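Local coordinates for uncharacterized protein (Mycobacterium tuberculosis, PDB 3KFW), which is of unknown function but, being related to the PaaX repressors and having a helix-turn-helix region, probably binds DNA as a transcriptional regulator, at residues A[41-44]-A[45-49]; A[62-65]-A[66-69]; A[105-108]-A[109-113]; A[224-227]-A[228-231]. All blocks are in the same frame, centred on the assembly; numbering follows the deposited sequence.

Contact 1 of 4, residues A[41-44]-A[45-49]; sequences RVAL and TRMVG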
loop_
_atom_site.group_PDB
_atom_site.type_symbol
_atom_site.label_atom_id
_atom_site.label_comp_id
_atom_site.label_asym_id
_atom_site.label_seq_id
_atom_site.Cartn_x
_atom_site.Cartn_y
_atom_site.Cartn_z
ATOM N N ARG A 41 -11.226 46.922 -22.115
ATOM C CA ARG A 41 -11.064 46.846 -23.563
ATOM C C ARG A 41 -9.827 46.021 -23.861
ATOM O O ARG A 41 -9.844 45.179 -24.735
ATOM C CB ARG A 41 -11.000 48.234 -24.210
ATOM C CG ARG A 41 -12.364 48.941 -24.317
ATOM C CD ARG A 41 -12.289 50.302 -25.081
ATOM N NE ARG A 41 -13.581 51.017 -25.132
ATOM C CZ ARG A 41 -14.600 50.710 -25.946
ATOM N NH1 ARG A 41 -14.508 49.688 -26.794
ATOM N NH2 ARG A 41 -15.733 51.419 -25.900
ATOM N N VAL A 42 -8.766 46.211 -23.090
ATOM C CA VAL A 42 -7.604 45.344 -23.263
ATOM C C VAL A 42 -7.909 43.880 -22.929
ATOM O O VAL A 42 -7.387 42.969 -23.583
ATOM C CB VAL A 42 -6.366 45.877 -22.552
ATOM C CG1 VAL A 42 -5.320 44.769 -22.371
ATOM C CG2 VAL A 42 -5.798 47.033 -23.367
ATOM N N ALA A 43 -8.765 43.654 -21.935
ATOM C CA ALA A 43 -9.169 42.308 -21.601
ATOM C C ALA A 43 -10.027 41.687 -22.739
ATOM O O ALA A 43 -9.700 40.619 -23.248
ATOM C CB ALA A 43 -9.904 42.315 -20.286
ATOM N N LEU A 44 -11.119 42.344 -23.129
ATOM C CA LEU A 44 -11.983 41.829 -24.196
ATOM C C LEU A 44 -11.167 41.430 -25.429
ATOM O O LEU A 44 -11.300 40.317 -25.935
ATOM C CB LEU A 44 -13.038 42.853 -24.574
ATOM C CG LEU A 44 -14.032 43.153 -23.462
ATOM C CD1 LEU A 44 -14.954 44.282 -23.854
ATOM C CD2 LEU A 44 -14.844 41.901 -23.126
ATOM N N THR A 45 -10.312 42.338 -25.895
ATOM C CA THR A 45 -9.398 42.044 -26.994
ATOM C C THR A 45 -8.489 40.838 -26.691
ATOM O O THR A 45 -8.346 39.930 -27.519
ATOM C CB THR A 45 -8.567 43.310 -27.417
ATOM O OG1 THR A 45 -9.461 44.418 -27.660
ATOM C CG2 THR A 45 -7.747 43.034 -28.691
ATOM N N ARG A 46 -7.891 40.800 -25.501
ATOM C CA ARG A 46 -7.083 39.628 -25.146
ATOM C C ARG A 46 -7.901 38.304 -25.196
ATOM O O ARG A 46 -7.422 37.287 -25.721
ATOM C CB ARG A 46 -6.417 39.829 -23.811
ATOM C CG ARG A 46 -5.414 38.765 -23.462
ATOM C CD ARG A 46 -4.952 39.001 -22.049
ATOM N NE ARG A 46 -4.401 40.342 -21.960
ATOM C CZ ARG A 46 -3.132 40.623 -21.677
ATOM N NH1 ARG A 46 -2.737 41.889 -21.629
ATOM N NH2 ARG A 46 -2.262 39.651 -21.415
HETATM N N MSE A 47 -9.136 38.334 -24.687
HETATM C CA MSE A 47 -9.959 37.130 -24.581
HETATM C C MSE A 47 -10.374 36.562 -25.932
HETATM O O MSE A 47 -10.269 35.341 -26.138
HETATM C CB MSE A 47 -11.182 37.414 -23.750
HETATM C CG MSE A 47 -10.932 37.370 -22.261
HETATM SE SE MSE A 47 -12.528 37.980 -21.263
HETATM C CE MSE A 47 -12.177 39.864 -21.156
ATOM N N VAL A 48 -10.856 37.455 -26.820
ATOM C CA VAL A 48 -11.115 37.191 -28.236
ATOM C C VAL A 48 -9.911 36.592 -28.940
ATOM O O VAL A 48 -10.070 35.738 -29.804
ATOM C CB VAL A 48 -11.477 38.489 -29.012
ATOM C CG1 VAL A 48 -11.429 38.243 -30.505
ATOM C CG2 VAL A 48 -12.844 38.987 -28.644
ATOM N N GLY A 49 -8.716 37.075 -28.609
ATOM C CA GLY A 49 -7.483 36.581 -29.221
ATOM C C GLY A 49 -7.116 35.198 -28.719
ATOM O O GLY A 49 -6.551 34.390 -29.452
#
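The guanidinium of R46 meets V42 at its edge: CG1 of V42 lies in the guanidinium plane, 3.9 Å from NH1 of R46. R46 reaches it with CG anti to the backbone N (chi1 -172°) and a bend at chi3, so the chain swings back along the helix and crosses the valine at a slant. The other flat group of interest is the carbonyl of R41, which takes two donors from T45, one on each side of its plane. T45 N comes in at 3.1 Å to R41 O, and T45 OG1 approaches the same R41 O at 3.0 Å from the opposite face. Two bonds thus grip R41 O, and the one from OG1 helps to hold the T45 side chain in its rotamer (chi1 -52°).

On the buried flank of the helix the selenomethionine M47 folds its terminal methyl back over the preceding turn. CE of M47 sits 3.5 Å from CB of A43, and it also touches CD2 of L44 at 3.9 Å. The kink at chi3 (-89°) is what turns the methyl toward A43. Beneath these side chains run ordinary helical bonds, M47 N to A43 O at 2.8 Å and V48 N to L44 O at 3.0 Å.

Helix 37-49 is the third helix of a winged helix-turn-helix and probably its recognition helix. L44 and M47 pack on L53 of strand 53-56, L44 also reaches L26 of helix 23-30 and Y60 of strand 59-62, and A43 and M47 touch helix 5-13, while V42 and R46 touch T179 of the second subunit.

Contact 2 of 4, residues A[62-65]-A[66-69]; sequences LSDR and LLAR
L62 and L67 meet at about a right angle, CD2 of L62 lying 4.1 Å from CD1 of L67. D64 approaches the same leucine differently: the two side chains run side by side and point the same way, with OD1 of D64 4.1 Å from the other branch, CD2 of L67. L67 thus splits its methyls between a leucine at the end of a strand and an acid on the first turn of a helix. Its CG stands anti to the backbone N (chi1 -166°), which puts CD1 by L62 and CD2 by D64, while CB lies against S63 O.

S63 holds the N-cap position. Its carbonyl O accepts L67 N at 2.8 Å with the donor close to the C=O line. A68 N follows to D64 O at 3.0 Å. R65 stretches its chain out from CG to NE and gives NH2 to A50 O; the like-charged end of R69 lies on the same flank without touching it.

L62 and L66 both face L10 of helix 5-13, and L66 also meets D52. This is a strand-to-helix junction with a serine at the N-cap position whose hydroxyl is turned to G51 O, where the second wing strand, 59-62, of a winged helix passes through S63 into helix 64-77.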
loop_
_atom_site.group_PDB
_atom_site.type_symbol
_atom_site.label_atom_id
_atom_site.label_comp_id
_atom_site.label_asym_id
_atom_site.label_seq_id
_atom_site.Cartn_x
_atom_site.Cartn_y
_atom_site.Cartn_z
ATOM N N LEU A 62 -19.908 34.717 -25.412
ATOM C CA LEU A 62 -18.960 33.626 -25.140
ATOM C C LEU A 62 -18.620 32.770 -26.394
ATOM O O LEU A 62 -19.459 32.503 -27.213
ATOM C CB LEU A 62 -19.523 32.708 -24.009
ATOM C CG LEU A 62 -19.163 32.862 -22.498
ATOM C CD1 LEU A 62 -18.957 34.302 -22.015
ATOM C CD2 LEU A 62 -20.160 32.123 -21.568
ATOM N N SER A 63 -17.383 32.305 -26.469
ATOM C CA SER A 63 -16.938 31.230 -27.357
ATOM C C SER A 63 -17.674 29.919 -27.165
ATOM O O SER A 63 -18.013 29.553 -26.016
ATOM C CB SER A 63 -15.494 30.923 -27.009
ATOM O OG SER A 63 -14.886 30.276 -28.096
ATOM N N ASP A 64 -17.839 29.159 -28.249
ATOM C CA ASP A 64 -18.454 27.834 -28.155
ATOM C C ASP A 64 -17.728 26.870 -27.199
ATOM O O ASP A 64 -18.389 26.126 -26.460
ATOM C CB ASP A 64 -18.706 27.213 -29.532
ATOM C CG ASP A 64 -20.053 27.665 -30.148
ATOM O OD1 ASP A 64 -21.095 27.616 -29.436
ATOM O OD2 ASP A 64 -20.079 28.060 -31.349
ATOM N N ARG A 65 -16.391 26.919 -27.173
ATOM C CA ARG A 65 -15.612 26.104 -26.223
ATOM C C ARG A 65 -15.601 26.610 -24.755
ATOM O O ARG A 65 -15.429 25.810 -23.828
ATOM C CB ARG A 65 -14.195 25.781 -26.755
ATOM C CG ARG A 65 -13.038 26.615 -26.183
ATOM C CD ARG A 65 -11.711 26.338 -26.942
ATOM N NE ARG A 65 -10.597 27.140 -26.416
ATOM C CZ ARG A 65 -10.072 28.220 -27.003
ATOM N NH1 ARG A 65 -10.537 28.662 -28.172
ATOM N NH2 ARG A 65 -9.069 28.862 -26.410
ATOM N N LEU A 66 -15.801 27.911 -24.536
ATOM C CA LEU A 66 -16.049 28.404 -23.174
ATOM C C LEU A 66 -17.442 28.063 -22.688
ATOM O O LEU A 66 -17.639 27.728 -21.504
ATOM C CB LEU A 66 -15.782 29.887 -23.017
ATOM C CG LEU A 66 -14.608 30.074 -22.068
ATOM C CD1 LEU A 66 -13.331 29.289 -22.507
ATOM C CD2 LEU A 66 -14.320 31.538 -21.863
ATOM N N LEU A 67 -18.378 28.112 -23.632
ATOM C CA LEU A 67 -19.766 27.770 -23.400
ATOM C C LEU A 67 -19.983 26.294 -22.986
ATOM O O LEU A 67 -20.704 26.018 -22.019
ATOM C CB LEU A 67 -20.585 28.114 -24.643
ATOM C CG LEU A 67 -22.086 28.117 -24.419
ATOM C CD1 LEU A 67 -22.469 29.334 -23.595
ATOM C CD2 LEU A 67 -22.867 28.030 -25.761
ATOM N N ALA A 68 -19.359 25.381 -23.736
ATOM C CA ALA A 68 -19.311 23.953 -23.417
ATOM C C ALA A 68 -18.561 23.667 -22.120
ATOM O O ALA A 68 -18.901 22.714 -21.431
ATOM C CB ALA A 68 -18.705 23.133 -24.579
ATOM N N ARG A 69 -17.544 24.478 -21.810
ATOM C CA ARG A 69 -16.853 24.442 -20.497
ATOM C C ARG A 69 -17.782 24.888 -19.359
ATOM O O ARG A 69 -17.768 24.293 -18.303
ATOM C CB ARG A 69 -15.540 25.284 -20.525
ATOM C CG ARG A 69 -15.161 26.066 -19.200
ATOM C CD ARG A 69 -13.854 25.612 -18.519
ATOM N NE ARG A 69 -12.666 25.773 -19.372
ATOM C CZ ARG A 69 -12.056 26.933 -19.660
ATOM N NH1 ARG A 69 -12.496 28.099 -19.175
ATOM N NH2 ARG A 69 -10.986 26.932 -20.449
#

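Contact 3 of 4, residues A[105-108]-A[109-113]; sequences ALRT and CMHHK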
loop_
_atom_site.group_PDB
_atom_site.type_symbol
_atom_site.label_atom_id
_atom_site.label_comp_id
_atom_site.label_asym_id
_atom_site.label_seq_id
_atom_site.Cartn_x
_atom_site.Cartn_y
_atom_site.Cartn_z
ATOM N N ALA A 105 -2.186 12.372 -11.585
ATOM C CA ALA A 105 -3.401 12.501 -12.419
ATOM C C ALA A 105 -4.409 11.469 -11.984
ATOM O O ALA A 105 -5.586 11.757 -11.971
ATOM C CB ALA A 105 -3.103 12.395 -13.940
ATOM N N LEU A 106 -3.981 10.278 -11.577
ATOM C CA LEU A 106 -4.962 9.343 -10.998
ATOM C C LEU A 106 -5.689 9.941 -9.776
ATOM O O LEU A 106 -6.913 9.851 -9.730
ATOM C CB LEU A 106 -4.346 7.979 -10.702
ATOM C CG LEU A 106 -5.291 6.998 -10.015
ATOM C CD1 LEU A 106 -6.458 6.678 -10.935
ATOM C CD2 LEU A 106 -4.545 5.722 -9.637
ATOM N N ARG A 107 -4.980 10.566 -8.807
ATOM C CA ARG A 107 -5.672 11.151 -7.623
ATOM C C ARG A 107 -6.630 12.226 -8.138
ATOM O O ARG A 107 -7.811 12.212 -7.825
ATOM C CB ARG A 107 -4.757 11.783 -6.515
ATOM C CG ARG A 107 -3.628 10.898 -5.965
ATOM C CD ARG A 107 -2.955 11.409 -4.645
ATOM N NE ARG A 107 -3.991 11.471 -3.652
ATOM C CZ ARG A 107 -4.319 10.459 -2.838
ATOM N NH1 ARG A 107 -5.327 10.645 -2.007
ATOM N NH2 ARG A 107 -3.688 9.268 -2.873
ATOM N N THR A 108 -6.119 13.146 -8.928
ATOM C CA THR A 108 -6.944 14.186 -9.512
ATOM C C THR A 108 -8.154 13.647 -10.237
ATOM O O THR A 108 -9.202 14.276 -10.209
ATOM C CB THR A 108 -6.111 14.977 -10.492
ATOM O OG1 THR A 108 -4.933 15.318 -9.785
ATOM C CG2 THR A 108 -6.810 16.260 -10.947
ATOM N N CYS A 109 -8.010 12.487 -10.871
ATOM C CA CYS A 109 -9.126 11.848 -11.547
ATOM C C CYS A 109 -10.143 11.223 -10.557
ATOM O O CYS A 109 -11.340 11.387 -10.721
ATOM C CB CYS A 109 -8.615 10.812 -12.554
ATOM S SG CYS A 109 -9.916 10.040 -13.524
HETATM N N MSE A 110 -9.678 10.505 -9.544
HETATM C CA MSE A 110 -10.590 10.034 -8.491
HETATM C C MSE A 110 -11.354 11.189 -7.811
HETATM O O MSE A 110 -12.561 11.100 -7.629
HETATM C CB MSE A 110 -9.845 9.197 -7.477
HETATM C CG MSE A 110 -9.210 7.957 -8.073
HETATM SE SE MSE A 110 -10.553 6.745 -8.811
HETATM C CE MSE A 110 -9.562 5.088 -8.661
ATOM N N HIS A 111 -10.677 12.298 -7.498
ATOM C CA HIS A 111 -11.354 13.450 -6.861
ATOM C C HIS A 111 -12.437 14.069 -7.741
ATOM O O HIS A 111 -13.556 14.329 -7.257
ATOM C CB HIS A 111 -10.359 14.507 -6.334
ATOM C CG HIS A 111 -9.511 14.009 -5.202
ATOM N ND1 HIS A 111 -10.010 13.193 -4.200
ATOM C CD2 HIS A 111 -8.197 14.203 -4.913
ATOM C CE1 HIS A 111 -9.039 12.913 -3.347
ATOM N NE2 HIS A 111 -7.929 13.505 -3.762
ATOM N N HIS A 112 -12.109 14.266 -9.020
ATOM C CA HIS A 112 -13.033 14.803 -10.012
ATOM C C HIS A 112 -14.318 13.981 -10.204
ATOM O O HIS A 112 -15.379 14.534 -10.449
ATOM C CB HIS A 112 -12.313 14.995 -11.370
ATOM C CG HIS A 112 -13.183 15.596 -12.438
ATOM N ND1 HIS A 112 -13.352 16.962 -12.584
ATOM C CD2 HIS A 112 -13.917 15.023 -13.429
ATOM C CE1 HIS A 112 -14.150 17.203 -13.615
ATOM N NE2 HIS A 112 -14.511 16.043 -14.142
ATOM N N LYS A 113 -14.207 12.668 -10.161
ATOM C CA LYS A 113 -15.388 11.803 -10.252
ATOM C C LYS A 113 -15.996 11.521 -8.868
ATOM O O LYS A 113 -16.852 10.659 -8.731
ATOM C CB LYS A 113 -14.974 10.486 -10.873
ATOM C CG LYS A 113 -14.545 10.625 -12.285
ATOM C CD LYS A 113 -14.115 9.275 -12.804
ATOM C CE LYS A 113 -13.570 9.429 -14.247
ATOM N NZ LYS A 113 -14.686 9.309 -15.195
#
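L106 and M110 form the close side of this turn of helix, lying side by side and pointing the same way. CD1 of L106 is 4.2 Å from both CG and CE of M110, a selenomethionine. A bend at chi2 (-62°) lays the M110 chain along the leucine, and its buried side chain also rests on W123 of strand 122-126. M110 N is bonded nearly head-on to L106 O at 2.8 Å, and the next bond, H111 N to R107 O at 2.9 Å, is just as straight.

H111 carries the packing toward the margin: its CD2 lies 3.5 Å from R107 O, and its ring makes an edge-to-face stack with W123. The segments belong to helix 100-112, the connection from strand 88-93 to strand 116-119 in a four-stranded antiparallel sheet, consistent with the central Cas2-like domain of PaaX proteins. R107 crosses from this helix to the sheet through a salt bridge with E117, and its NH2 comes near NH2 of R107 of the second subunit, a pair of like charges.

The opposite flank, with A105, T108 and H112, is exposed. T108 turns its hydroxyl back to A104 O instead of forward, and H112, with CG anti to its backbone N (chi1 -178°), sends its imidazole away from the preceding turn. Here the segments are joined chiefly through the main chain, with H112 N to T108 O at 3.1 Å.

Contact 4 of 4, residues A[224-227]-A[228-231]; sequences TAMA and KRRD
Two regular helical bonds open the stretch, K228 N to T224 O at 2.9 Å and R229 N to A225 O at 3.2 Å, and then the backbone slackens. R230 N stands 3.6 Å from M226 O and makes instead a weak bond to A227 O, three residues back. D231 N is also weakly bonded to A227 O, and it has a shorter bond of 3.1 Å to K228 O, so the turn tightens here.

R230 doubles back alongside A227. A bend at chi3 (53°) lays its guanidinium so that one face covers CA of A227, 3.7 Å from the plane and toward its rim, while NH1 of R230 lies 3.6 Å from CB of A227. M226, a selenomethionine, and R229 run side by side in the same direction; the methyl of M226 is modelled too close to the guanidinium of R229, so their detailed fit is doubtful.

Both arginines bridge this part of helix 212-234 to the N-terminal helices. R229 forms a salt bridge with D32 and bonds to L29 O of helix 23-30, M226 and R229 touch F33 in the loop that follows, and R230 gives NH2 to V12 O and L14 O at the end of helix 5-13.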
loop_
_atom_site.group_PDB
_atom_site.type_symbol
_atom_site.label_atom_id
_atom_site.label_comp_id
_atom_site.label_asym_id
_atom_site.label_seq_id
_atom_site.Cartn_x
_atom_site.Cartn_y
_atom_site.Cartn_z
ATOM N N THR A 224 -28.688 34.697 -10.710
ATOM C CA THR A 224 -29.914 35.400 -11.058
ATOM C C THR A 224 -29.759 36.922 -10.963
ATOM O O THR A 224 -30.149 37.633 -11.904
ATOM C CB THR A 224 -31.125 34.910 -10.201
ATOM O OG1 THR A 224 -31.202 33.495 -10.291
ATOM C CG2 THR A 224 -32.432 35.480 -10.706
ATOM N N ALA A 225 -29.208 37.423 -9.854
ATOM C CA ALA A 225 -28.946 38.874 -9.706
ATOM C C ALA A 225 -28.026 39.398 -10.801
ATOM O O ALA A 225 -28.203 40.524 -11.287
ATOM C CB ALA A 225 -28.364 39.206 -8.323
HETATM N N MSE A 226 -27.056 38.563 -11.179
HETATM C CA MSE A 226 -26.105 38.840 -12.260
HETATM C C MSE A 226 -26.818 39.004 -13.615
HETATM O O MSE A 226 -26.613 40.003 -14.315
HETATM C CB MSE A 226 -25.054 37.710 -12.317
HETATM C CG MSE A 226 -23.568 38.123 -12.329
HETATM SE SE MSE A 226 -23.025 39.566 -11.075
HETATM C CE MSE A 226 -22.834 40.949 -12.412
ATOM N N ALA A 227 -27.668 38.037 -13.963
ATOM C CA ALA A 227 -28.424 38.054 -15.211
ATOM C C ALA A 227 -29.440 39.176 -15.251
ATOM O O ALA A 227 -29.687 39.744 -16.316
ATOM C CB ALA A 227 -29.093 36.721 -15.458
ATOM N N LYS A 228 -30.004 39.510 -14.096
ATOM C CA LYS A 228 -30.972 40.610 -14.015
ATOM C C LYS A 228 -30.351 42.021 -14.279
ATOM O O LYS A 228 -30.965 42.865 -14.941
ATOM C CB LYS A 228 -31.716 40.548 -12.680
ATOM C CG LYS A 228 -32.794 41.599 -12.526
ATOM C CD LYS A 228 -33.455 41.478 -11.155
ATOM C CE LYS A 228 -34.347 42.694 -10.842
ATOM N NZ LYS A 228 -34.764 42.579 -9.404
ATOM N N ARG A 229 -29.132 42.251 -13.779
ATOM C CA ARG A 229 -28.362 43.482 -14.024
ATOM C C ARG A 229 -28.131 43.744 -15.506
ATOM O O ARG A 229 -28.046 44.896 -15.948
ATOM C CB ARG A 229 -26.993 43.386 -13.365
ATOM C CG ARG A 229 -26.991 43.623 -11.884
ATOM C CD ARG A 229 -25.594 43.522 -11.317
ATOM N NE ARG A 229 -24.754 44.676 -11.659
ATOM C CZ ARG A 229 -23.652 44.634 -12.424
ATOM N NH1 ARG A 229 -23.224 43.480 -12.956
ATOM N NH2 ARG A 229 -22.966 45.758 -12.659
ATOM N N ARG A 230 -28.010 42.656 -16.260
ATOM C CA ARG A 230 -27.691 42.691 -17.670
ATOM C C ARG A 230 -28.933 42.873 -18.527
ATOM O O ARG A 230 -28.819 43.197 -19.703
ATOM C CB ARG A 230 -26.945 41.416 -18.044
ATOM C CG ARG A 230 -26.430 41.369 -19.430
ATOM C CD ARG A 230 -25.987 39.994 -19.849
ATOM N NE ARG A 230 -26.995 38.964 -19.649
ATOM C CZ ARG A 230 -26.747 37.861 -18.963
ATOM N NH1 ARG A 230 -27.678 36.945 -18.780
ATOM N NH2 ARG A 230 -25.538 37.685 -18.446
ATOM N N ASP A 231 -30.117 42.685 -17.954
ATOM C CA ASP A 231 -31.362 43.044 -18.649
ATOM C C ASP A 231 -31.720 44.478 -18.346
ATOM O O ASP A 231 -32.253 45.180 -19.199
ATOM C CB ASP A 231 -32.525 42.150 -18.225
ATOM C CG ASP A 231 -32.161 40.681 -18.228
ATOM O OD1 ASP A 231 -31.278 40.275 -19.016
ATOM O OD2 ASP A 231 -32.742 39.925 -17.426
#

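How the contacts relate
Along the chain the four contacts come in series, each within or at the start of a helix. Contacts 1 and 2 share the N-terminal winged helix, about 15 Å apart between centres, contact 1 on helix 37-49 and contact 2 where the wing passes into helix 64-77. Contact 3 lies on helix 100-112 of the Cas2-like domain, and contact 4 near the end of the C-terminal helix 212-234. Contacts 3 and 4 are about 35 Å apart between centres, on opposite sides of the chain's centre. Contact 2 is the intermediate one, its nearest atoms about 7, 9 and 8 Å from contacts 1, 3 and 4, none of which touches it. Through R229 and R230 the C-terminal helix packs back on the probable DNA-binding domain.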